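Local coordinates for endo-alpha-(1->5)-L-arabinanase (Bacillus licheniformis, PDB 6B7K), which probably cuts internal alpha-1,5-arabinofuranosidic linkages in arabinan, as a calcium-containing hydrolase of glycoside hydrolase family 43, at residues L291-D294 / W298-Y301; R53-A58 / S284-N289; D210-C213 / T219-I222; Y34-G39 / G119-D124. One frame throughout, in Å; residues are numbered along the deposited sequence.

Interaction 1: residues L291-D294 / W298-Y301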
loop_
_atom_site.group_PDB
_atom_site.type_symbol
_atom_site.label_atom_id
_atom_site.label_comp_id
_atom_site.label_asym_id
_atom_site.label_seq_id
_atom_site.Cartn_x
_atom_site.Cartn_y
_atom_site.Cartn_z
ATOM N N LEU A 291 15.534 -3.461 -3.874
ATOM C CA LEU A 291 15.239 -2.598 -5.010
ATOM C C LEU A 291 16.469 -1.777 -5.374
ATOM O O LEU A 291 17.089 -1.155 -4.505
ATOM C CB LEU A 291 14.062 -1.674 -4.698
ATOM C CG LEU A 291 13.447 -1.006 -5.929
ATOM C CD1 LEU A 291 12.861 -2.061 -6.853
ATOM C CD2 LEU A 291 12.395 0.011 -5.536
ATOM N N TYR A 292 16.817 -1.775 -6.656
ATOM C CA TYR A 292 17.951 -1.018 -7.166
ATOM C C TYR A 292 17.457 0.040 -8.143
ATOM O O TYR A 292 16.258 0.171 -8.405
ATOM C CB TYR A 292 18.974 -1.946 -7.823
ATOM C CG TYR A 292 19.439 -3.044 -6.901
ATOM C CD1 TYR A 292 20.447 -2.817 -5.973
ATOM C CD2 TYR A 292 18.859 -4.304 -6.947
ATOM C CE1 TYR A 292 20.871 -3.817 -5.123
ATOM C CE2 TYR A 292 19.274 -5.310 -6.101
ATOM C CZ TYR A 292 20.280 -5.063 -5.190
ATOM O OH TYR A 292 20.689 -6.069 -4.347
ATOM N N TRP A 293 18.401 0.812 -8.676
ATOM C CA TRP A 293 18.083 1.924 -9.560
ATOM C C TRP A 293 19.124 1.983 -10.668
ATOM O O TRP A 293 20.328 1.936 -10.394
ATOM C CB TRP A 293 18.032 3.245 -8.778
ATOM C CG TRP A 293 17.274 3.134 -7.475
ATOM C CD1 TRP A 293 17.736 2.610 -6.302
ATOM C CD2 TRP A 293 15.924 3.552 -7.220
ATOM N NE1 TRP A 293 16.763 2.674 -5.337
ATOM C CE2 TRP A 293 15.640 3.246 -5.873
ATOM C CE3 TRP A 293 14.930 4.153 -7.998
ATOM C CZ2 TRP A 293 14.408 3.527 -5.287
ATOM C CZ3 TRP A 293 13.707 4.432 -7.411
ATOM C CH2 TRP A 293 13.455 4.116 -6.071
ATOM N N ASP A 294 18.661 2.077 -11.916
ATOM C CA ASP A 294 19.560 1.994 -13.063
ATOM C C ASP A 294 20.348 3.286 -13.253
ATOM O O ASP A 294 20.407 4.124 -12.347
ATOM C CB ASP A 294 18.778 1.645 -14.336
ATOM C CG ASP A 294 17.673 2.645 -14.655
ATOM O OD1 ASP A 294 17.655 3.751 -14.073
ATOM O OD2 ASP A 294 16.810 2.316 -15.498
ATOM N N TRP A 298 15.816 4.952 -12.460
ATOM C CA TRP A 298 14.554 4.226 -12.455
ATOM C C TRP A 298 14.658 2.966 -11.596
ATOM O O TRP A 298 15.721 2.347 -11.515
ATOM C CB TRP A 298 14.152 3.845 -13.875
ATOM C CG TRP A 298 13.838 5.020 -14.744
ATOM C CD1 TRP A 298 14.683 5.649 -15.609
ATOM C CD2 TRP A 298 12.585 5.710 -14.836
ATOM N NE1 TRP A 298 14.037 6.686 -16.234
ATOM C CE2 TRP A 298 12.747 6.744 -15.777
ATOM C CE3 TRP A 298 11.341 5.551 -14.215
ATOM C CZ2 TRP A 298 11.712 7.616 -16.114
ATOM C CZ3 TRP A 298 10.316 6.419 -14.549
ATOM C CH2 TRP A 298 10.507 7.436 -15.491
ATOM N N PRO A 299 13.563 2.564 -10.952
ATOM C CA PRO A 299 13.613 1.383 -10.078
ATOM C C PRO A 299 13.704 0.099 -10.891
ATOM O O PRO A 299 12.940 -0.109 -11.835
ATOM C CB PRO A 299 12.294 1.457 -9.295
ATOM C CG PRO A 299 11.708 2.810 -9.604
ATOM C CD PRO A 299 12.241 3.207 -10.936
ATOM N N THR A 300 14.655 -0.759 -10.520
ATOM C CA THR A 300 14.795 -2.084 -11.107
ATOM C C THR A 300 15.112 -3.080 -10.000
ATOM O O THR A 300 15.491 -2.706 -8.886
ATOM C CB THR A 300 15.894 -2.136 -12.182
ATOM O OG1 THR A 300 17.168 -1.869 -11.583
ATOM C CG2 THR A 300 15.634 -1.121 -13.290
ATOM N N TYR A 301 14.962 -4.361 -10.321
ATOM C CA TYR A 301 15.259 -5.432 -9.376
ATOM C C TYR A 301 16.751 -5.749 -9.345
ATOM O O TYR A 301 17.439 -5.646 -10.362
ATOM C CB TYR A 301 14.466 -6.691 -9.728
ATOM C CG TYR A 301 13.034 -6.682 -9.238
ATOM C CD1 TYR A 301 12.707 -6.150 -7.999
ATOM C CD2 TYR A 301 12.009 -7.212 -10.015
ATOM C CE1 TYR A 301 11.402 -6.146 -7.546
ATOM C CE2 TYR A 301 10.702 -7.209 -9.569
ATOM C CZ TYR A 301 10.405 -6.674 -8.334
ATOM O OH TYR A 301 9.104 -6.671 -7.888
#

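Interaction 2: residues R53-A58 / S284-N289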
loop_
_atom_site.group_PDB
_atom_site.type_symbol
_atom_site.label_atom_id
_atom_site.label_comp_id
_atom_site.label_asym_id
_atom_site.label_seq_id
_atom_site.Cartn_x
_atom_site.Cartn_y
_atom_site.Cartn_z
ATOM N N ARG A 53 13.828 -13.880 6.031
ATOM C CA ARG A 53 13.443 -15.034 5.232
ATOM C C ARG A 53 12.456 -15.957 5.928
ATOM O O ARG A 53 11.645 -16.590 5.250
ATOM C CB ARG A 53 14.684 -15.844 4.835
ATOM N N ASN A 54 12.504 -16.054 7.254
ATOM C CA ASN A 54 11.589 -16.890 8.025
ATOM C C ASN A 54 10.607 -15.997 8.769
ATOM O O ASN A 54 11.014 -15.186 9.607
ATOM C CB ASN A 54 12.353 -17.777 9.008
ATOM C CG ASN A 54 12.815 -19.079 8.383
ATOM O OD1 ASN A 54 12.111 -20.089 8.434
ATOM N ND2 ASN A 54 14.003 -19.063 7.792
ATOM N N TRP A 55 9.319 -16.158 8.477
ATOM C CA TRP A 55 8.280 -15.329 9.067
ATOM C C TRP A 55 7.373 -16.163 9.963
ATOM O O TRP A 55 7.128 -17.345 9.708
ATOM C CB TRP A 55 7.455 -14.632 7.979
ATOM C CG TRP A 55 8.260 -13.642 7.183
ATOM C CD1 TRP A 55 9.053 -13.907 6.107
ATOM C CD2 TRP A 55 8.356 -12.229 7.411
ATOM N NE1 TRP A 55 9.637 -12.751 5.648
ATOM C CE2 TRP A 55 9.227 -11.707 6.433
ATOM C CE3 TRP A 55 7.792 -11.355 8.344
ATOM C CZ2 TRP A 55 9.544 -10.353 6.360
ATOM C CZ3 TRP A 55 8.112 -10.011 8.273
ATOM C CH2 TRP A 55 8.977 -9.523 7.286
ATOM N N SER A 56 6.884 -15.527 11.025
ATOM C CA SER A 56 6.005 -16.174 11.987
ATOM C C SER A 56 4.878 -15.216 12.339
ATOM O O SER A 56 4.998 -13.999 12.180
ATOM C CB SER A 56 6.762 -16.598 13.252
ATOM O OG SER A 56 7.227 -15.461 13.956
ATOM N N ALA A 57 3.775 -15.780 12.825
ATOM C CA ALA A 57 2.600 -14.978 13.131
ATOM C C ALA A 57 2.875 -14.038 14.298
ATOM O O ALA A 57 3.704 -14.313 15.167
ATOM C CB ALA A 57 1.407 -15.880 13.451
ATOM N N ALA A 58 2.174 -12.913 14.299
ATOM C CA ALA A 58 2.277 -11.887 15.322
ATOM C C ALA A 58 0.877 -11.438 15.704
ATOM O O ALA A 58 -0.077 -11.653 14.949
ATOM C CB ALA A 58 3.104 -10.693 14.823
ATOM N N SER A 284 -1.812 -16.263 -1.714
ATOM C CA SER A 284 -0.875 -15.150 -1.800
ATOM C C SER A 284 0.198 -15.260 -0.723
ATOM O O SER A 284 -0.109 -15.372 0.468
ATOM C CB SER A 284 -1.620 -13.822 -1.669
ATOM O OG SER A 284 -2.370 -13.777 -0.469
ATOM N N LYS A 285 1.458 -15.222 -1.147
ATOM C CA LYS A 285 2.610 -15.282 -0.261
ATOM C C LYS A 285 3.307 -13.926 -0.226
ATOM O O LYS A 285 2.933 -12.983 -0.929
ATOM C CB LYS A 285 3.576 -16.381 -0.710
ATOM C CG LYS A 285 2.923 -17.733 -0.926
ATOM C CD LYS A 285 2.373 -18.287 0.371
ATOM C CE LYS A 285 1.878 -19.707 0.186
ATOM N NZ LYS A 285 1.503 -20.328 1.485
ATOM N N LEU A 286 4.338 -13.835 0.607
ATOM C CA LEU A 286 5.134 -12.624 0.750
ATOM C C LEU A 286 6.375 -12.722 -0.127
ATOM O O LEU A 286 7.117 -13.706 -0.055
ATOM C CB LEU A 286 5.531 -12.405 2.210
ATOM C CG LEU A 286 6.432 -11.203 2.502
ATOM C CD1 LEU A 286 5.754 -9.913 2.071
ATOM C CD2 LEU A 286 6.802 -11.158 3.977
ATOM N N LEU A 287 6.593 -11.705 -0.956
ATOM C CA LEU A 287 7.767 -11.619 -1.814
ATOM C C LEU A 287 8.488 -10.314 -1.519
ATOM O O LEU A 287 7.889 -9.235 -1.605
ATOM C CB LEU A 287 7.387 -11.705 -3.293
ATOM C CG LEU A 287 7.101 -13.108 -3.827
ATOM C CD1 LEU A 287 7.029 -13.091 -5.344
ATOM C CD2 LEU A 287 8.163 -14.086 -3.348
ATOM N N ILE A 288 9.767 -10.412 -1.171
ATOM C CA ILE A 288 10.581 -9.260 -0.809
ATOM C C ILE A 288 11.799 -9.227 -1.718
ATOM O O ILE A 288 12.459 -10.252 -1.921
ATOM C CB ILE A 288 11.004 -9.307 0.670
ATOM C CG1 ILE A 288 9.781 -9.513 1.563
ATOM C CG2 ILE A 288 11.724 -8.030 1.052
ATOM C CD1 ILE A 288 10.121 -9.665 3.013
ATOM N N ASN A 289 12.093 -8.050 -2.263
ATOM C CA ASN A 289 13.233 -7.856 -3.142
ATOM C C ASN A 289 14.026 -6.641 -2.690
ATOM O O ASN A 289 13.461 -5.661 -2.200
ATOM C CB ASN A 289 12.799 -7.657 -4.599
ATOM C CG ASN A 289 12.397 -8.948 -5.267
ATOM O OD1 ASN A 289 13.171 -9.532 -6.025
ATOM N ND2 ASN A 289 11.184 -9.406 -4.987
#

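Interaction 3: residues D210-C213 / T219-I222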
loop_
_atom_site.group_PDB
_atom_site.type_symbol
_atom_site.label_atom_id
_atom_site.label_comp_id
_atom_site.label_asym_id
_atom_site.label_seq_id
_atom_site.Cartn_x
_atom_site.Cartn_y
_atom_site.Cartn_z
ATOM N N ASP A 210 -4.620 -3.712 -12.871
ATOM C CA ASP A 210 -5.535 -4.799 -13.214
ATOM C C ASP A 210 -6.050 -5.557 -11.988
ATOM O O ASP A 210 -6.074 -5.012 -10.880
ATOM C CB ASP A 210 -4.864 -5.748 -14.214
ATOM C CG ASP A 210 -4.282 -5.023 -15.419
ATOM O OD1 ASP A 210 -4.972 -4.144 -15.980
ATOM O OD2 ASP A 210 -3.131 -5.330 -15.804
ATOM N N SER A 211 -6.473 -6.808 -12.179
ATOM C CA SER A 211 -7.308 -7.518 -11.212
ATOM C C SER A 211 -6.471 -8.305 -10.208
ATOM O O SER A 211 -5.449 -8.897 -10.560
ATOM C CB SER A 211 -8.268 -8.459 -11.944
ATOM O OG SER A 211 -9.219 -9.021 -11.059
ATOM N N CYS A 212 -6.934 -8.345 -8.957
ATOM C CA CYS A 212 -6.084 -8.777 -7.852
ATOM C C CYS A 212 -6.500 -10.074 -7.172
ATOM O O CYS A 212 -5.627 -10.787 -6.676
ATOM C CB CYS A 212 -6.010 -7.681 -6.783
ATOM S SG CYS A 212 -7.601 -7.056 -6.218
ATOM N N CYS A 213 -7.789 -10.411 -7.116
ATOM C CA CYS A 213 -8.245 -11.482 -6.236
ATOM C C CYS A 213 -8.607 -12.765 -6.979
ATOM O O CYS A 213 -9.411 -13.560 -6.483
ATOM C CB CYS A 213 -9.429 -11.004 -5.398
ATOM S SG CYS A 213 -8.988 -10.477 -3.732
ATOM N N THR A 219 -4.695 -11.171 -12.971
ATOM C CA THR A 219 -3.844 -10.283 -13.760
ATOM C C THR A 219 -3.454 -9.108 -12.877
ATOM O O THR A 219 -4.213 -8.152 -12.731
ATOM C CB THR A 219 -4.567 -9.804 -15.012
ATOM O OG1 THR A 219 -5.712 -9.031 -14.631
ATOM C CG2 THR A 219 -5.030 -10.987 -15.862
ATOM N N TYR A 220 -2.292 -9.193 -12.251
ATOM C CA TYR A 220 -1.844 -8.152 -11.344
ATOM C C TYR A 220 -0.426 -7.766 -11.731
ATOM O O TYR A 220 0.442 -8.635 -11.871
ATOM C CB TYR A 220 -1.911 -8.634 -9.885
ATOM C CG TYR A 220 -2.416 -7.624 -8.861
ATOM C CD1 TYR A 220 -3.138 -6.503 -9.249
ATOM C CD2 TYR A 220 -2.169 -7.802 -7.499
ATOM C CE1 TYR A 220 -3.599 -5.587 -8.312
ATOM C CE2 TYR A 220 -2.622 -6.890 -6.557
ATOM C CZ TYR A 220 -3.332 -5.787 -6.969
ATOM O OH TYR A 220 -3.783 -4.892 -6.028
ATOM N N LYS A 221 -0.186 -6.469 -11.889
ATOM C CA LYS A 221 1.110 -5.970 -12.314
ATOM C C LYS A 221 1.551 -4.849 -11.385
ATOM O O LYS A 221 0.769 -4.326 -10.590
ATOM C CB LYS A 221 1.068 -5.484 -13.766
ATOM C CG LYS A 221 0.760 -6.578 -14.765
ATOM C CD LYS A 221 0.425 -5.970 -16.111
ATOM C CE LYS A 221 -0.100 -7.021 -17.064
ATOM N NZ LYS A 221 -1.362 -7.620 -16.552
ATOM N N ILE A 222 2.828 -4.491 -11.491
ATOM C CA ILE A 222 3.422 -3.404 -10.723
ATOM C C ILE A 222 4.045 -2.429 -11.710
ATOM O O ILE A 222 4.931 -2.809 -12.487
ATOM C CB ILE A 222 4.471 -3.912 -9.721
ATOM C CG1 ILE A 222 3.812 -4.793 -8.657
ATOM C CG2 ILE A 222 5.203 -2.743 -9.078
ATOM C CD1 ILE A 222 4.794 -5.418 -7.697
#

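Interaction 4: residues Y34-G39 / G119-D124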
loop_
_atom_site.group_PDB
_atom_site.type_symbol
_atom_site.label_atom_id
_atom_site.label_comp_id
_atom_site.label_asym_id
_atom_site.label_seq_id
_atom_site.Cartn_x
_atom_site.Cartn_y
_atom_site.Cartn_z
ATOM N N TYR A 34 8.773 -6.354 10.362
ATOM C CA TYR A 34 7.332 -6.459 10.560
ATOM C C TYR A 34 6.635 -6.181 9.240
ATOM O O TYR A 34 6.827 -5.114 8.646
ATOM C CB TYR A 34 6.835 -5.490 11.640
ATOM C CG TYR A 34 7.284 -5.833 13.041
ATOM C CD1 TYR A 34 6.635 -6.818 13.777
ATOM C CD2 TYR A 34 8.350 -5.168 13.634
ATOM C CE1 TYR A 34 7.040 -7.136 15.060
ATOM C CE2 TYR A 34 8.762 -5.477 14.917
ATOM C CZ TYR A 34 8.105 -6.462 15.626
ATOM O OH TYR A 34 8.515 -6.772 16.904
ATOM N N THR A 35 5.834 -7.136 8.782
ATOM C CA THR A 35 4.988 -6.959 7.612
ATOM C C THR A 35 3.543 -6.832 8.076
ATOM O O THR A 35 2.992 -7.765 8.668
ATOM C CB THR A 35 5.132 -8.121 6.631
ATOM O OG1 THR A 35 6.461 -8.147 6.099
ATOM C CG2 THR A 35 4.144 -7.969 5.485
ATOM N N PHE A 36 2.947 -5.669 7.832
ATOM C CA PHE A 36 1.528 -5.456 8.076
ATOM C C PHE A 36 0.751 -5.798 6.812
ATOM O O PHE A 36 1.148 -5.410 5.708
ATOM C CB PHE A 36 1.259 -4.008 8.492
ATOM C CG PHE A 36 1.744 -3.669 9.878
ATOM C CD1 PHE A 36 3.094 -3.496 10.135
ATOM C CD2 PHE A 36 0.846 -3.505 10.919
ATOM C CE1 PHE A 36 3.541 -3.178 11.406
ATOM C CE2 PHE A 36 1.285 -3.188 12.194
ATOM C CZ PHE A 36 2.633 -3.023 12.436
ATOM N N GLY A 37 -0.352 -6.530 6.971
ATOM C CA GLY A 37 -1.132 -6.969 5.835
ATOM C C GLY A 37 -2.614 -6.953 6.145
ATOM O O GLY A 37 -3.032 -6.693 7.275
ATOM N N THR A 38 -3.402 -7.219 5.105
ATOM C CA THR A 38 -4.842 -7.366 5.269
ATOM C C THR A 38 -5.135 -8.476 6.267
ATOM O O THR A 38 -4.529 -9.550 6.216
ATOM C CB THR A 38 -5.498 -7.667 3.921
ATOM O OG1 THR A 38 -5.346 -6.536 3.054
ATOM C CG2 THR A 38 -6.977 -7.968 4.093
ATOM N N GLY A 39 -6.062 -8.210 7.184
ATOM C CA GLY A 39 -6.276 -9.122 8.290
ATOM C C GLY A 39 -6.761 -10.484 7.832
ATOM O O GLY A 39 -7.481 -10.620 6.840
ATOM N N GLY A 119 2.722 -3.570 21.155
ATOM C CA GLY A 119 1.417 -4.082 20.785
ATOM C C GLY A 119 0.250 -3.203 21.166
ATOM O O GLY A 119 -0.899 -3.619 21.004
ATOM N N GLN A 120 0.509 -1.997 21.666
ATOM C CA GLN A 120 -0.523 -1.075 22.126
ATOM C C GLN A 120 -0.662 0.036 21.096
ATOM O O GLN A 120 0.266 0.828 20.901
ATOM C CB GLN A 120 -0.166 -0.515 23.501
ATOM C CG GLN A 120 -1.023 0.655 23.960
ATOM C CD GLN A 120 -0.612 1.164 25.333
ATOM O OE1 GLN A 120 0.350 0.674 25.926
ATOM N NE2 GLN A 120 -1.344 2.148 25.845
ATOM N N TRP A 121 -1.821 0.097 20.443
ATOM C CA TRP A 121 -2.067 1.038 19.360
ATOM C C TRP A 121 -3.174 2.005 19.754
ATOM O O TRP A 121 -4.211 1.588 20.279
ATOM C CB TRP A 121 -2.432 0.298 18.072
ATOM C CG TRP A 121 -1.279 -0.458 17.496
ATOM C CD1 TRP A 121 -0.881 -1.721 17.822
ATOM C CD2 TRP A 121 -0.359 0.007 16.499
ATOM N NE1 TRP A 121 0.226 -2.074 17.088
ATOM C CE2 TRP A 121 0.567 -1.030 16.269
ATOM C CE3 TRP A 121 -0.230 1.198 15.778
ATOM C CZ2 TRP A 121 1.606 -0.913 15.348
ATOM C CZ3 TRP A 121 0.803 1.313 14.864
ATOM C CH2 TRP A 121 1.706 0.263 14.655
ATOM N N ARG A 122 -2.946 3.291 19.500
ATOM C CA ARG A 122 -3.914 4.337 19.793
ATOM C C ARG A 122 -4.829 4.562 18.594
ATOM O O ARG A 122 -4.392 4.485 17.442
ATOM C CB ARG A 122 -3.193 5.637 20.159
ATOM C CG ARG A 122 -4.108 6.832 20.355
ATOM C CD ARG A 122 -3.495 8.081 19.752
ATOM N NE ARG A 122 -2.292 8.496 20.463
ATOM C CZ ARG A 122 -1.439 9.414 20.019
ATOM N NH1 ARG A 122 -1.648 10.010 18.854
ATOM N NH2 ARG A 122 -0.373 9.730 20.738
ATOM N N ASP A 123 -6.102 4.840 18.871
ATOM C CA ASP A 123 -7.103 5.059 17.829
ATOM C C ASP A 123 -7.100 6.533 17.437
ATOM O O ASP A 123 -7.585 7.385 18.189
ATOM C CB ASP A 123 -8.485 4.628 18.312
ATOM C CG ASP A 123 -9.545 4.757 17.234
ATOM O OD1 ASP A 123 -9.179 4.868 16.043
ATOM O OD2 ASP A 123 -10.745 4.753 17.578
ATOM N N ASP A 124 -6.575 6.833 16.251
ATOM C CA ASP A 124 -6.426 8.211 15.802
ATOM C C ASP A 124 -7.562 8.682 14.901
ATOM O O ASP A 124 -7.526 9.823 14.432
ATOM C CB ASP A 124 -5.080 8.387 15.093
ATOM C CG ASP A 124 -3.901 8.164 16.027
ATOM O OD1 ASP A 124 -3.646 7.001 16.400
ATOM O OD2 ASP A 124 -3.235 9.150 16.401
#

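Interaction 1: residues L291-D294 / W298-Y301
Tyr292 and Thr300 form the antiparallel hydrogen-bonded pair of a tight beta hairpin at the C-terminus, where strand 299-300 is the outermost of its four-stranded sheet. Tyr292 N donates to Thr300 O at 2.8 Å, and Thr300 N answers to Tyr292 O, also at 2.8 Å, from above the carbonyl plane. Trp293 and Pro299 are the neighbouring non-hydrogen-bonded pair, a position where proline's missing N-H costs the ladder nothing. With its CG anti to the carbonyl carbon (chi1 -45°), Trp293 brings CZ3 to 3.4 Å from Pro299 CG. This sheet is the last blade of the five-bladed beta-propeller of family 43, and on the face carrying Trp293 and Pro299 it packs on Tyr204 and Phe206 of the preceding blade. Leu291 joins them, its CD2 4.0 Å from Pro299 CB. At the turn, Asp294 N donates to Trp298 O (3.0 Å), while Asp294 OD1 accepts Trp298 N (2.7 Å), which comes from above the carboxylate plane; the same oxygen also accepts Gln296 N. An alanine in place of Asp294 would probably leave Trp298 N and Gln296 N without this acceptor and the turn less firmly held. The Asp294 carboxylate lies alongside Trp298, its plane 83° from that of the indole.

Interaction 2: residues R53-A58 / S284-N289
Trp55 reaches from its strand toward Leu286 and Ile288, which meet its indole in two different ways. Leu286 crosses the tryptophan side chain at about a right angle and sets one methyl over a face of the indole: CD2 lies 3.7 Å from the centroid of the five-membered ring of Trp55, 22° off the ring normal, a CH-pi contact. The methyl is displaced toward the rim, and its closest ring atom is Trp55 CE2, 3.5 Å from Leu286 CD2. Leu286 has CG anti to the backbone N (chi1 177°), an extended course that carries the methyl across to the indole. Ile288 and Trp55 point at each other from opposite directions, Ile288 CD1 lying obliquely 3.5 Å from Trp55 CZ2.

These strands belong to the first and last blades of a five-bladed beta-propeller, so the contact lies at the junction that closes the ring of blades. The backbones stay well apart, the CA atoms of Trp55 and Leu286 being 9.3 Å from each other, and no hydrogen bond joins the two segments. A long, flat tryptophan suits this separation of the backbones, because it can span the distance and still offer a broad apolar surface to two branched side chains. Leu286 and Ile288, two residues apart on one strand, naturally project from the same side of it. Trp55 also packs on Trp33, Thr35, Ile47 and Ser49 of its own blade, while a weak hydrogen bond links its NE1 to Gly52 O. Ile288 also touches Ile270 and Val272 of the adjacent strand, and Trp13 of the N-terminal segment.

Interaction 3: residues D210-C213 / T219-I222
Cys212 lays its CB, rather than its sulfur, over a face of the Tyr220 ring. The CB of Cys212 is 3.5 Å from the Tyr220 ring centroid and 19° off the normal, a CH-pi contact somewhat displaced toward the rim. The sulfur follows at a slant, Cys212 SG being 5.0 Å from the same centroid in a sulfur-aromatic contact; a small cysteine, with its polarisable sulfur, is suited to lying against the phenol. Charge dominates on the other part of the interface, where Lys221 NZ forms a salt bridge with Asp210 OD2 at 3.0 Å. The lysine chain runs extended until its last torsion bends (chi4 62°), presenting NZ to the anti side of that oxygen, 27° out of the carboxylate plane. Asp210 OD1 has a long, weak ion pair with Arg184. Between these contacts, Ser211 N makes a weak hydrogen bond to Thr219 OG1 at 3.4 Å.

Tyr220 OH makes a weak hydrogen bond to Glu192 OE2, the predicted proton donor. Were a leucine to replace Tyr220, Glu192 would probably lose that hydroxyl partner and Cys212 the flat surface on which it rests. The segments flank the turn of the loop between strands 202-209 and 221-227 of the fourth blade, the second running into the latter strand. With Tyr220 also near His262, predicted to matter for substrate recognition, the loop borders through this tyrosine the predicted active site of the five-bladed family 43 propeller.

Interaction 4: residues Y34-G39 / G119-D124
Phe36 meets Trp121 across the boundary between the first two blades of the five-bladed beta-propeller, in an oblique aromatic pair without a hydrogen bond. From its CA on strand 32-38, Phe36 points CB toward the other segment. CG is anti to the carbonyl carbon (chi1 -71°), which directs the ring toward Trp121. Along one side of the ring, Phe36 CE2 comes to 3.9 Å from Trp121 CZ2. At the tip, Phe36 CZ is 3.7 Å from Trp121 CZ2 and 4.1 Å from Trp121 CH2. The indole comes from the opposite direction and meets the phenyl through CZ2 and CH2 of its six-membered ring. The Phe36 ring and that ring of Trp121 have centroids 5.8 Å apart and planes 81° apart.

Both aromatics also pack on Ile85 and Leu94 of the second blade, so bulky, largely apolar rings suit this place between sheets. Phe36 touches Pro83 there as well, and its side chain is about 9 Å from a bound calcium ion. Beyond Trp121 the chain becomes charged: Arg122 NH1 donates to Asp124 OD2 at 3.0 Å, on the syn side and 20° out of the carboxylate plane.

In the fold
Interactions 1 and 2 share strand 284-293 yet use it differently: the first, partly buried, zips it to its in-sheet neighbour through backbone hydrogen bonds, whereas the second, fully buried, packs it on another blade through apolar side chains alone. They meet where Tyr301 CE1 lies 3.6 Å from Asn289 CB. Interaction 4, also partly buried, is likewise an aromatic contact between blades. It borders interaction 2 through Thr35, whose OG1 packs against Trp55 and Leu286, so the first blade is held to both the fifth and the second. Interaction 3 differs again: at the surface, within one blade, it mixes a salt bridge with ring packing and reaches the predicted catalytic centre.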